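Local coordinates for adenylate kinase (Desulfovibrio gigas, PDB 2XB4), which probably catalyses the reversible transfer of the terminal phosphate of ATP to AMP, and carries a bound zinc ion in the crystal, at residues D57-P60 with D61-I65; P66-L69 with E70-S74; L113-R116 with E117-K120; I139-D142 with A143-P146; Y178-D182 with G183-A187. All coordinates share one frame; numbering follows the deposited sequence. Where two conformers were deposited one is given.

Interaction 1: D57-P60 with D61-I65; sequences DLVP and DDITI
Val59 holds CG1 anti to its backbone N (chi1 176°), which sends that methyl over the first turn of the helix toward Ile63 and Thr64. Thr64 places OG1 anti to its own carbonyl carbon (chi1 -68°), which points the hydroxyl back to Val59 and to a water on Val59 O. Val59 CG1 then lies 3.3 Å from Thr64 OG1. The same methyl packs on Ile63, 3.6 Å from Ile63 CB, and the two side chains cross at about a right angle. The Pro60 ring runs beside Ile63, pointing the same way, with Pro60 CD 4.0 Å from Ile63 CD1.

Two backbone N-H groups grip the Pro60 carbonyl. Thr64 N donates to Pro60 O at 3.0 Å, nearly straight at 170° and in the carbonyl plane. Ile63 N donates to the same Pro60 O at 2.9 Å, but from above that plane. Water joins the loop to the helix as well. Val59 O accepts from one water that also meets Thr64 OG1 at 2.6 Å. A second water on Val59 O makes a weak bond to Asp61 OD1.

Phe35 and Ile53 pack on Val59, and Phe52 touches Pro60 and Ile63. The loop also touches a second subunit, where Leu58 meets Gly56 of that subunit. Asp57, Leu58 and Val59 are predicted to bind AMP. The arrangement is a helix N-terminus with proline at the N-cap position, where what is probably the NMP-binding region leads into helix 61-75.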
loop_
_atom_site.group_PDB
_atom_site.type_symbol
_atom_site.label_atom_id
_atom_site.label_comp_id
_atom_site.label_asym_id
_atom_site.label_seq_id
_atom_site.Cartn_x
_atom_site.Cartn_y
_atom_site.Cartn_z
ATOM N N ASP A 57 27.249 -7.254 8.724
ATOM C CA ASP A 57 28.189 -7.531 7.621
ATOM C C ASP A 57 27.575 -8.636 6.724
ATOM O O ASP A 57 26.645 -9.375 7.154
ATOM C CB ASP A 57 29.533 -8.021 8.199
ATOM C CG ASP A 57 30.256 -6.948 9.023
ATOM O OD1 ASP A 57 30.214 -5.740 8.684
ATOM O OD2 ASP A 57 30.921 -7.319 10.006
ATOM N N LEU A 58 28.057 -8.737 5.490
ATOM C CA LEU A 58 27.658 -9.870 4.669
ATOM C C LEU A 58 28.316 -11.183 5.093
ATOM O O LEU A 58 29.388 -11.197 5.696
ATOM C CB LEU A 58 27.964 -9.612 3.157
ATOM C CG LEU A 58 27.184 -8.445 2.548
ATOM C CD1 LEU A 58 27.445 -8.316 1.030
ATOM C CD2 LEU A 58 25.660 -8.597 2.787
ATOM N N VAL A 59 27.715 -12.300 4.706
ATOM C CA VAL A 59 28.391 -13.583 4.964
ATOM C C VAL A 59 29.530 -13.736 3.931
ATOM O O VAL A 59 29.331 -13.431 2.742
ATOM C CB VAL A 59 27.391 -14.733 4.863
ATOM C CG1 VAL A 59 28.095 -16.120 5.035
ATOM C CG2 VAL A 59 26.153 -14.494 5.825
ATOM N N PRO A 60 30.726 -14.142 4.356
ATOM C CA PRO A 60 31.808 -14.286 3.378
ATOM C C PRO A 60 31.548 -15.449 2.390
ATOM O O PRO A 60 30.886 -16.417 2.748
ATOM C CB PRO A 60 33.069 -14.634 4.258
ATOM C CG PRO A 60 32.708 -14.184 5.636
ATOM C CD PRO A 60 31.178 -14.422 5.724
ATOM N N ASP A 61 32.115 -15.369 1.186
ATOM C CA ASP A 61 31.934 -16.406 0.152
ATOM C C ASP A 61 32.401 -17.754 0.616
ATOM O O ASP A 61 31.789 -18.753 0.220
ATOM C CB ASP A 61 32.686 -16.048 -1.139
ATOM C CG ASP A 61 32.299 -14.698 -1.719
ATOM O OD1 ASP A 61 31.124 -14.228 -1.553
ATOM O OD2 ASP A 61 33.210 -14.112 -2.399
ATOM N N ASP A 62 33.402 -17.815 1.528
ATOM C CA ASP A 62 33.852 -19.118 2.033
ATOM C C ASP A 62 32.908 -19.789 2.995
ATOM O O ASP A 62 33.141 -20.932 3.410
ATOM C CB ASP A 62 35.310 -19.131 2.542
ATOM C CG ASP A 62 35.549 -18.307 3.839
ATOM O OD1 ASP A 62 34.616 -17.846 4.565
ATOM O OD2 ASP A 62 36.767 -18.163 4.156
ATOM N N ILE A 63 31.818 -19.080 3.352
ATOM C CA ILE A 63 30.772 -19.693 4.123
ATOM C C ILE A 63 29.515 -19.859 3.242
ATOM O O ILE A 63 28.844 -20.890 3.303
ATOM C CB ILE A 63 30.428 -18.838 5.396
ATOM C CG1 ILE A 63 31.628 -18.858 6.380
ATOM C CG2 ILE A 63 29.214 -19.390 6.063
ATOM C CD1 ILE A 63 31.421 -17.918 7.576
ATOM N N THR A 64 29.196 -18.862 2.433
ATOM C CA THR A 64 28.029 -18.906 1.562
ATOM C C THR A 64 28.117 -20.067 0.511
ATOM O O THR A 64 27.151 -20.804 0.317
ATOM C CB THR A 64 27.933 -17.561 0.816
ATOM O OG1 THR A 64 27.600 -16.534 1.784
ATOM C CG2 THR A 64 26.800 -17.644 -0.192
ATOM N N ILE A 65 29.277 -20.261 -0.115
ATOM C CA ILE A 65 29.391 -21.269 -1.165
ATOM C C ILE A 65 29.169 -22.653 -0.526
ATOM O O ILE A 65 28.328 -23.388 -1.013
ATOM C CB ILE A 65 30.768 -21.228 -1.844
ATOM C CG1 ILE A 65 30.933 -19.906 -2.651
ATOM C CG2 ILE A 65 30.944 -22.452 -2.793
ATOM C CD1 ILE A 65 30.047 -19.784 -3.779
HETATM O O HOH W 1 30.578 -11.978 0.882
HETATM O O HOH W 2 27.436 -14.033 1.010
#

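Interaction 2: P66-L69 with E70-S74; sequences PMVL and ETLES
Val68 O and Leu72 N make a hydrogen bond of 2.9 Å, with the donor nearly along the C=O axis. Three more bonds of the same i to i+4 kind run beside it. Glu70 N donates to Pro66 O at 2.9 Å. Thr71 N donates to Met67 O at 3.1 Å. Glu73 N donates to Leu69 O at 3.0 Å. In these three the donor is tilted by about 24° from the carbonyl plane. The bonds are alpha-helical and follow a kink at Pro66, whose N has no bond to the turn before.

The first carbons of several side chains rest by these carbonyl oxygens. Glu70 CG is 3.3 Å from Pro66 O, and Glu73 CG repeats this with Leu69 O. Leu72 has CG anti to its carbonyl carbon (chi1 -67°), which turns the branch back along the helix. Leu72 CD1 therefore lies 3.9 Å from Val68 CG1, with the two side chains side by side and pointing the same way.

Thr71 OG1 also has weak hydrogen bonds to Glu37 and His38 of helix 31-40, whose Ile34 touches both Val68 and Thr71. Helix 89-101 covers Val68, Leu69 and Leu72 through Leu95, Ala98 and Leu99. Ile29 of the edge strand 27-30 meets Thr71 and Leu72, so helix 61-75 packs against two helices and the rim of the parallel sheet.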
loop_
_atom_site.group_PDB
_atom_site.type_symbol
_atom_site.label_atom_id
_atom_site.label_comp_id
_atom_site.label_asym_id
_atom_site.label_seq_id
_atom_site.Cartn_x
_atom_site.Cartn_y
_atom_site.Cartn_z
ATOM N N PRO A 66 29.853 -22.976 0.607
ATOM C CA PRO A 66 29.494 -24.290 1.239
ATOM C C PRO A 66 28.020 -24.424 1.642
ATOM O O PRO A 66 27.452 -25.524 1.546
ATOM C CB PRO A 66 30.399 -24.366 2.475
ATOM C CG PRO A 66 31.490 -23.394 2.282
ATOM C CD PRO A 66 31.134 -22.431 1.140
ATOM N N MET A 67 27.406 -23.345 2.095
ATOM C CA MET A 67 25.959 -23.397 2.320
ATOM C C MET A 67 25.172 -23.781 1.110
ATOM O O MET A 67 24.250 -24.631 1.234
ATOM C CB MET A 67 25.425 -22.047 2.817
ATOM C CG MET A 67 25.847 -21.799 4.197
ATOM S SD MET A 67 25.124 -20.270 4.981
ATOM C CE MET A 67 24.845 -20.825 6.572
ATOM N N VAL A 68 25.436 -23.098 -0.010
ATOM C CA VAL A 68 24.743 -23.401 -1.230
ATOM C C VAL A 68 24.943 -24.892 -1.570
ATOM O O VAL A 68 23.973 -25.630 -1.854
ATOM C CB VAL A 68 25.213 -22.469 -2.417
ATOM C CG1 VAL A 68 24.625 -23.016 -3.738
ATOM C CG2 VAL A 68 24.822 -20.992 -2.106
ATOM N N LEU A 69 26.194 -25.360 -1.530
ATOM C CA LEU A 69 26.429 -26.775 -1.923
ATOM C C LEU A 69 25.712 -27.754 -0.987
ATOM O O LEU A 69 25.213 -28.805 -1.476
ATOM C CB LEU A 69 27.910 -27.117 -1.882
ATOM C CG LEU A 69 28.670 -26.958 -3.196
ATOM C CD1 LEU A 69 28.357 -28.216 -4.031
ATOM C CD2 LEU A 69 28.378 -25.612 -3.895
ATOM N N GLU A 70 25.655 -27.451 0.328
ATOM C CA GLU A 70 24.959 -28.323 1.261
ATOM C C GLU A 70 23.474 -28.415 0.935
ATOM O O GLU A 70 22.858 -29.475 1.092
ATOM C CB GLU A 70 25.088 -27.851 2.729
ATOM C CG GLU A 70 26.473 -28.167 3.253
ATOM C CD GLU A 70 26.617 -28.174 4.792
ATOM O OE1 GLU A 70 25.708 -27.713 5.578
ATOM O OE2 GLU A 70 27.743 -28.608 5.208
ATOM N N THR A 71 22.868 -27.287 0.556
ATOM C CA THR A 71 21.448 -27.269 0.156
ATOM C C THR A 71 21.192 -28.031 -1.131
ATOM O O THR A 71 20.225 -28.797 -1.258
ATOM C CB THR A 71 20.956 -25.762 0.055
ATOM O OG1 THR A 71 21.058 -25.253 1.402
ATOM C CG2 THR A 71 19.445 -25.676 -0.335
ATOM N N LEU A 72 22.078 -27.843 -2.094
ATOM C CA LEU A 72 21.985 -28.581 -3.375
ATOM C C LEU A 72 22.060 -30.095 -3.180
ATOM O O LEU A 72 21.327 -30.855 -3.829
ATOM C CB LEU A 72 23.066 -28.098 -4.312
ATOM C CG LEU A 72 22.991 -26.668 -4.830
ATOM C CD1 LEU A 72 24.270 -26.400 -5.718
ATOM C CD2 LEU A 72 21.633 -26.290 -5.575
ATOM N N GLU A 73 22.931 -30.530 -2.263
ATOM C CA GLU A 73 23.091 -31.955 -1.909
ATOM C C GLU A 73 21.884 -32.531 -1.213
ATOM O O GLU A 73 21.545 -33.709 -1.392
ATOM C CB GLU A 73 24.262 -32.163 -0.990
ATOM C CG GLU A 73 25.546 -32.126 -1.723
ATOM C CD GLU A 73 26.756 -32.304 -0.812
ATOM O OE1 GLU A 73 26.712 -31.870 0.388
ATOM O OE2 GLU A 73 27.747 -32.897 -1.309
ATOM N N SER A 74 21.279 -31.704 -0.389
ATOM C CA SER A 74 20.213 -32.097 0.515
ATOM C C SER A 74 18.810 -31.998 -0.188
ATOM O O SER A 74 18.072 -32.975 -0.232
ATOM C CB SER A 74 20.321 -31.161 1.728
ATOM O OG SER A 74 19.115 -31.104 2.435
#

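Interaction 3: L113-R116 with E117-K120; sequences LLPR and EVAK
Leu114 and Val118 cross at about a right angle, with Leu114 CG 4.0 Å from Val118 CG1. Leu114 has CG anti to its backbone N (chi1 -159°), which carries the branch over the start of the helix. Its CD2 meets Ala119, 3.8 Å from Ala119 CB. Pro115 meets the other methyl of Val118. Here the side chains lie side by side and point the same way, with Pro115 CG 4.0 Å from Val118 CG2. Val118 thus gives one methyl to the leucine and one to the proline ring.

Pro115 is at the N-cap position. Its O accepts from Ala119 N at 2.9 Å, in a bond that is nearly straight at 171°. Lys120 N donates to Arg116 O at 3.0 Å in the next such bond.

The extended chains of Arg116 and Lys120 find their polar partners on helix 167-177. Arg116 forms a salt bridge to Asp175 and a hydrogen bond to Asn171, while Lys120 forms a salt bridge to Glu167. The contact is a strand-to-helix connection of the P-loop NTPase fold: strand 108-113 of the parallel sheet passes into helix 116-124, which packs beside helix 167-177.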
loop_
_atom_site.group_PDB
_atom_site.type_symbol
_atom_site.label_atom_id
_atom_site.label_comp_id
_atom_site.label_asym_id
_atom_site.label_seq_id
_atom_site.Cartn_x
_atom_site.Cartn_y
_atom_site.Cartn_z
ATOM N N LEU A 113 17.027 -12.466 -21.486
ATOM C CA LEU A 113 17.711 -11.262 -22.033
ATOM C C LEU A 113 16.639 -10.230 -22.155
ATOM O O LEU A 113 15.575 -10.524 -22.762
ATOM C CB LEU A 113 18.210 -11.492 -23.492
ATOM C CG LEU A 113 19.604 -12.095 -23.529
ATOM C CD1 LEU A 113 19.587 -13.603 -23.095
ATOM C CD2 LEU A 113 20.163 -11.931 -24.917
ATOM N N LEU A 114 16.920 -9.022 -21.654
ATOM C CA LEU A 114 16.002 -7.899 -21.829
ATOM C C LEU A 114 16.866 -6.613 -21.715
ATOM O O LEU A 114 17.703 -6.541 -20.817
ATOM C CB LEU A 114 14.965 -7.994 -20.648
ATOM C CG LEU A 114 13.625 -7.324 -20.721
ATOM C CD1 LEU A 114 12.887 -8.143 -21.788
ATOM C CD2 LEU A 114 12.912 -7.478 -19.474
ATOM N N PRO A 115 16.676 -5.606 -22.600
ATOM C CA PRO A 115 17.393 -4.387 -22.288
ATOM C C PRO A 115 16.974 -3.765 -20.955
ATOM O O PRO A 115 15.804 -3.827 -20.564
ATOM C CB PRO A 115 17.091 -3.434 -23.485
ATOM C CG PRO A 115 16.506 -4.309 -24.573
ATOM C CD PRO A 115 15.929 -5.516 -23.877
ATOM N N ARG A 116 17.959 -3.228 -20.236
ATOM C CA ARG A 116 17.692 -2.622 -18.935
ATOM C C ARG A 116 16.546 -1.594 -18.997
ATOM O O ARG A 116 15.707 -1.628 -18.119
ATOM C CB ARG A 116 18.947 -2.008 -18.351
ATOM C CG ARG A 116 18.721 -1.095 -17.170
ATOM C CD ARG A 116 20.045 -0.416 -16.733
ATOM N NE ARG A 116 19.750 0.298 -15.486
ATOM C CZ ARG A 116 20.674 0.557 -14.580
ATOM N NH1 ARG A 116 21.933 0.171 -14.823
ATOM N NH2 ARG A 116 20.350 1.220 -13.482
ATOM N N GLU A 117 16.440 -0.730 -20.018
ATOM C CA GLU A 117 15.352 0.326 -20.045
ATOM C C GLU A 117 13.962 -0.405 -20.138
ATOM O O GLU A 117 12.948 0.033 -19.548
ATOM C CB GLU A 117 15.478 1.392 -21.212
ATOM C CG GLU A 117 16.686 2.348 -20.982
ATOM C CD GLU A 117 16.679 3.738 -21.785
ATOM O OE1 GLU A 117 17.165 3.802 -22.967
ATOM O OE2 GLU A 117 16.216 4.779 -21.199
ATOM N N VAL A 118 13.946 -1.481 -20.878
ATOM C CA VAL A 118 12.738 -2.320 -21.048
ATOM C C VAL A 118 12.332 -2.975 -19.710
ATOM O O VAL A 118 11.183 -2.894 -19.288
ATOM C CB VAL A 118 12.836 -3.325 -22.170
ATOM C CG1 VAL A 118 11.584 -4.230 -22.180
ATOM C CG2 VAL A 118 13.005 -2.578 -23.579
ATOM N N ALA A 119 13.310 -3.617 -19.046
ATOM C CA ALA A 119 13.106 -4.207 -17.721
ATOM C C ALA A 119 12.520 -3.147 -16.724
ATOM O O ALA A 119 11.557 -3.430 -15.989
ATOM C CB ALA A 119 14.438 -4.820 -17.260
ATOM N N LYS A 120 13.134 -1.959 -16.650
ATOM C CA LYS A 120 12.655 -0.935 -15.684
ATOM C C LYS A 120 11.228 -0.550 -16.034
ATOM O O LYS A 120 10.385 -0.400 -15.152
ATOM C CB LYS A 120 13.619 0.281 -15.685
ATOM C CG LYS A 120 13.161 1.435 -14.794
ATOM C CD LYS A 120 14.135 2.548 -14.797
ATOM C CE LYS A 120 13.596 3.615 -13.909
ATOM N NZ LYS A 120 14.371 4.847 -14.099
#

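Interaction 4: I139-D142 with A143-P146; sequences IFID and AIKP. Unlike the reference sequence in segment 139-142: Asp142 (reference Glu).
Lys145 folds back over Asp142. Its CB lies 3.8 Å from Asp142 O, and CG is closer to that oxygen. CD comes 3.3 Å from Asp142 OD1. The bend at the third torsion (chi3 -48°) then turns CE and NZ along the carboxylate. CE is 3.9 Å from both Asp142 OD1 and Asp142 O. At the tip, NZ is 3.6 Å from Asp142 OD2 in a long salt bridge. The two side chains lie side by side and point the same way.

The backbone makes a short 3-10 turn at Asp142 and Ala143. Ile144 N donates to Ile141 O at 3.0 Å, from above the carbonyl plane, and a weak bond runs from Lys145 N to Asp142 O. The turn belongs to the loop that connects strands 128-129 and 158-159, in the metal-bearing part of an adenylate kinase, consistent with its LID domain. Cys129, His135, Cys151 and Cys154 bind the zinc ion, and Pro146 lies near that site without touching it.

Ile141 and Ile144 run side by side, with Ile141 CG2 3.8 Å from Ile144 CG1. Ile139 crosses Pro146 obliquely, and its CG2 is 3.8 Å from Pro146 CG. Ile141 packs on Arg122 of helix 116-124, while Ile144 touches Asn138 and Arg152.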
loop_
_atom_site.group_PDB
_atom_site.type_symbol
_atom_site.label_atom_id
_atom_site.label_comp_id
_atom_site.label_asym_id
_atom_site.label_seq_id
_atom_site.Cartn_x
_atom_site.Cartn_y
_atom_site.Cartn_z
ATOM N N ILE A 139 0.917 -0.973 -18.292
ATOM C CA ILE A 139 0.927 0.085 -19.275
ATOM C C ILE A 139 2.088 -0.028 -20.316
ATOM O O ILE A 139 1.966 0.494 -21.380
ATOM C CB ILE A 139 0.817 1.532 -18.625
ATOM C CG1 ILE A 139 2.043 1.925 -17.763
ATOM C CG2 ILE A 139 -0.406 1.651 -17.753
ATOM C CD1 ILE A 139 2.121 3.483 -17.544
ATOM N N PHE A 140 3.129 -0.799 -20.050
ATOM C CA PHE A 140 4.294 -0.891 -20.937
ATOM C C PHE A 140 4.362 -2.223 -21.710
ATOM O O PHE A 140 5.347 -2.474 -22.437
ATOM C CB PHE A 140 5.618 -0.625 -20.153
ATOM C CG PHE A 140 6.839 -0.358 -21.042
ATOM C CD1 PHE A 140 7.051 0.905 -21.664
ATOM C CD2 PHE A 140 7.807 -1.372 -21.269
ATOM C CE1 PHE A 140 8.185 1.100 -22.484
ATOM C CE2 PHE A 140 8.933 -1.157 -22.118
ATOM C CZ PHE A 140 9.133 0.049 -22.698
ATOM N N ILE A 141 3.352 -3.082 -21.553
ATOM C CA ILE A 141 3.350 -4.408 -22.231
ATOM C C ILE A 141 2.019 -4.447 -23.039
ATOM O O ILE A 141 0.893 -4.549 -22.439
ATOM C CB ILE A 141 3.415 -5.585 -21.232
ATOM C CG1 ILE A 141 4.699 -5.570 -20.346
ATOM C CG2 ILE A 141 3.404 -6.865 -21.975
ATOM C CD1 ILE A 141 4.763 -6.763 -19.368
ATOM N N ASP A 142 2.145 -4.310 -24.355
ATOM C CA ASP A 142 0.955 -4.057 -25.236
ATOM C C ASP A 142 -0.074 -5.152 -25.025
ATOM O O ASP A 142 -1.243 -4.833 -24.997
ATOM C CB ASP A 142 1.202 -3.924 -26.760
ATOM C CG ASP A 142 0.171 -2.856 -27.474
ATOM O OD1 ASP A 142 0.232 -1.650 -27.199
ATOM O OD2 ASP A 142 -0.685 -3.116 -28.349
ATOM N N ALA A 143 0.340 -6.432 -24.912
ATOM C CA ALA A 143 -0.676 -7.535 -24.843
ATOM C C ALA A 143 -1.564 -7.493 -23.592
ATOM O O ALA A 143 -2.687 -8.081 -23.568
ATOM C CB ALA A 143 -0.033 -8.897 -24.962
ATOM N N ILE A 144 -1.092 -6.810 -22.544
ATOM C CA ILE A 144 -1.890 -6.679 -21.315
ATOM C C ILE A 144 -2.058 -5.219 -20.839
ATOM O O ILE A 144 -2.189 -4.981 -19.644
ATOM C CB ILE A 144 -1.293 -7.525 -20.150
ATOM C CG1 ILE A 144 0.190 -7.180 -19.949
ATOM C CG2 ILE A 144 -1.416 -8.997 -20.463
ATOM C CD1 ILE A 144 0.791 -7.602 -18.573
ATOM N N LYS A 145 -2.091 -4.241 -21.764
ATOM C CA LYS A 145 -2.397 -2.843 -21.497
ATOM C C LYS A 145 -3.732 -2.757 -20.855
ATOM O O LYS A 145 -4.624 -3.557 -21.221
ATOM C CB LYS A 145 -2.660 -2.075 -22.826
ATOM C CG LYS A 145 -1.548 -1.780 -23.656
ATOM C CD LYS A 145 -2.115 -1.004 -24.941
ATOM C CE LYS A 145 -3.397 -1.627 -25.690
ATOM N NZ LYS A 145 -3.465 -1.099 -27.142
ATOM N N PRO A 146 -3.935 -1.761 -19.964
ATOM C CA PRO A 146 -5.251 -1.610 -19.343
ATOM C C PRO A 146 -6.259 -1.148 -20.326
ATOM O O PRO A 146 -5.871 -0.715 -21.434
ATOM C CB PRO A 146 -5.047 -0.510 -18.328
ATOM C CG PRO A 146 -3.570 -0.502 -18.047
ATOM C CD PRO A 146 -2.904 -0.901 -19.301
#

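Interaction 5: Y178-D182 with G183-A187; sequences YNTVD and GTLAA
Gly183 N donates a backbone hydrogen bond to Asn179 O at 3.0 Å, from above the carbonyl plane. The bond is bent, at 130°. A weak bond from Ala186 N uses the same Asn179 O. The Asn179 side chain lies against Gly183, with CB 3.7 Å from Gly183 CA.

The side-chain hydrogen bonds centre on Asn179. With CG anti to the backbone N (chi1 168°), its amide faces the following residues. Val181 N donates to Asn179 OD1 at 2.9 Å, and Asp182 N reaches the same OD1 at 3.1 Å, both from one face of the amide. The first bond makes an Asx turn, and the second extends it to an Asx motif. This turn joins helix 167-177 to helix 184-192, with Gly183 at the N-cap position. Asn179 ND2 donates in return to Asp182 OD1 at 3.0 Å. Further on, Thr184 OG1 hydrogen-bonds to Arg87 O.

Both polar ends also bind a second subunit. Asn179 ND2 donates a hydrogen bond to Asp54 O of that subunit, and Asp182 OD2 forms a salt bridge to Arg55 of the same subunit.

The apolar contacts gather at Leu185. Its CD1 approaches Tyr178 CD1 at 4.0 Å and Thr180 CG2 at 3.9 Å. Ala186 differs, since its methyl rests against backbone oxygens: CB is 3.5 Å from Thr180 O and also close to Val181 O.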
loop_
_atom_site.group_PDB
_atom_site.type_symbol
_atom_site.label_atom_id
_atom_site.label_comp_id
_atom_site.label_asym_id
_atom_site.label_seq_id
_atom_site.Cartn_x
_atom_site.Cartn_y
_atom_site.Cartn_z
ATOM N N TYR A 178 23.282 -5.572 -14.369
ATOM C CA TYR A 178 23.779 -5.293 -15.736
ATOM C C TYR A 178 25.271 -4.950 -15.811
ATOM O O TYR A 178 25.790 -4.648 -16.887
ATOM C CB TYR A 178 22.961 -4.172 -16.368
ATOM C CG TYR A 178 21.573 -4.658 -16.831
ATOM C CD1 TYR A 178 21.373 -5.142 -18.147
ATOM C CD2 TYR A 178 20.478 -4.589 -15.966
ATOM C CE1 TYR A 178 20.095 -5.616 -18.587
ATOM C CE2 TYR A 178 19.164 -4.999 -16.357
ATOM C CZ TYR A 178 18.979 -5.541 -17.677
ATOM O OH TYR A 178 17.729 -5.892 -18.141
ATOM N N ASN A 179 25.951 -5.072 -14.677
ATOM C CA ASN A 179 27.399 -4.796 -14.554
ATOM C C ASN A 179 28.139 -5.939 -15.289
ATOM O O ASN A 179 28.184 -7.125 -14.817
ATOM C CB ASN A 179 27.705 -4.668 -13.033
ATOM C CG ASN A 179 29.167 -4.674 -12.704
ATOM O OD1 ASN A 179 30.040 -4.694 -13.581
ATOM N ND2 ASN A 179 29.453 -4.761 -11.390
ATOM N N THR A 180 28.696 -5.624 -16.456
ATOM C CA THR A 180 29.374 -6.668 -17.256
ATOM C C THR A 180 30.869 -6.692 -16.879
ATOM O O THR A 180 31.615 -7.451 -17.482
ATOM C CB THR A 180 29.271 -6.396 -18.816
ATOM O OG1 THR A 180 29.937 -5.135 -19.136
ATOM C CG2 THR A 180 27.838 -6.368 -19.350
ATOM N N VAL A 181 31.328 -5.880 -15.914
ATOM C CA VAL A 181 32.743 -5.987 -15.463
ATOM C C VAL A 181 32.750 -7.201 -14.511
ATOM O O VAL A 181 33.514 -8.117 -14.681
ATOM C CB VAL A 181 33.259 -4.717 -14.795
ATOM C CG1 VAL A 181 34.803 -4.871 -14.308
ATOM C CG2 VAL A 181 33.132 -3.514 -15.767
ATOM N N ASP A 182 31.948 -7.163 -13.444
ATOM C CA ASP A 182 32.028 -8.245 -12.422
ATOM C C ASP A 182 30.674 -8.449 -11.731
ATOM O O ASP A 182 30.616 -9.069 -10.671
ATOM C CB ASP A 182 33.202 -8.006 -11.451
ATOM C CG ASP A 182 33.151 -6.632 -10.690
ATOM O OD1 ASP A 182 32.182 -5.847 -10.790
ATOM O OD2 ASP A 182 34.109 -6.393 -9.912
ATOM N N GLY A 183 29.605 -7.987 -12.365
ATOM C CA GLY A 183 28.258 -8.112 -11.745
ATOM C C GLY A 183 27.541 -9.374 -12.309
ATOM O O GLY A 183 28.209 -10.362 -12.724
ATOM N N THR A 184 26.203 -9.355 -12.380
ATOM C CA THR A 184 25.549 -10.635 -12.671
ATOM C C THR A 184 25.620 -11.053 -14.124
ATOM O O THR A 184 25.767 -12.235 -14.384
ATOM C CB THR A 184 24.099 -10.580 -12.189
ATOM O OG1 THR A 184 24.118 -9.998 -10.886
ATOM C CG2 THR A 184 23.544 -12.001 -12.083
ATOM N N LEU A 185 25.504 -10.102 -15.075
ATOM C CA LEU A 185 25.777 -10.439 -16.453
ATOM C C LEU A 185 27.197 -10.986 -16.652
ATOM O O LEU A 185 27.358 -11.916 -17.483
ATOM C CB LEU A 185 25.559 -9.212 -17.438
ATOM C CG LEU A 185 24.122 -8.874 -17.895
ATOM C CD1 LEU A 185 24.230 -7.773 -18.998
ATOM C CD2 LEU A 185 23.396 -10.161 -18.474
ATOM N N ALA A 186 28.218 -10.376 -16.009
ATOM C CA ALA A 186 29.592 -10.932 -16.138
ATOM C C ALA A 186 29.575 -12.400 -15.592
ATOM O O ALA A 186 30.229 -13.254 -16.182
ATOM C CB ALA A 186 30.572 -10.060 -15.385
ATOM N N ALA A 187 28.818 -12.666 -14.508
ATOM C CA ALA A 187 28.734 -14.035 -13.994
ATOM C C ALA A 187 28.096 -14.999 -15.011
ATOM O O ALA A 187 28.629 -16.140 -15.252
ATOM C CB ALA A 187 27.990 -14.109 -12.626
#

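How the interactions relate
Interactions 1 and 2 share helix 61-75 and touch. Interaction 1 is a surface contact at its start, where waters bridge loop and helix. Interaction 2 is buried and rests on regular helical bonds and apolar packing. Interactions 3 and 5 are both partly buried and meet directly, through a probable hydrogen bond of 2.8 Å between Tyr178 OH and Leu114 O. The first joins a strand to a helix. The second joins two helices through an Asx turn. Interaction 4 is a surface turn with a long salt bridge. It reaches interaction 3 through Phe140, which in one of its conformers packs on Val118. Interactions 1 and 5 both touch the second subunit, interaction 5 with a salt bridge.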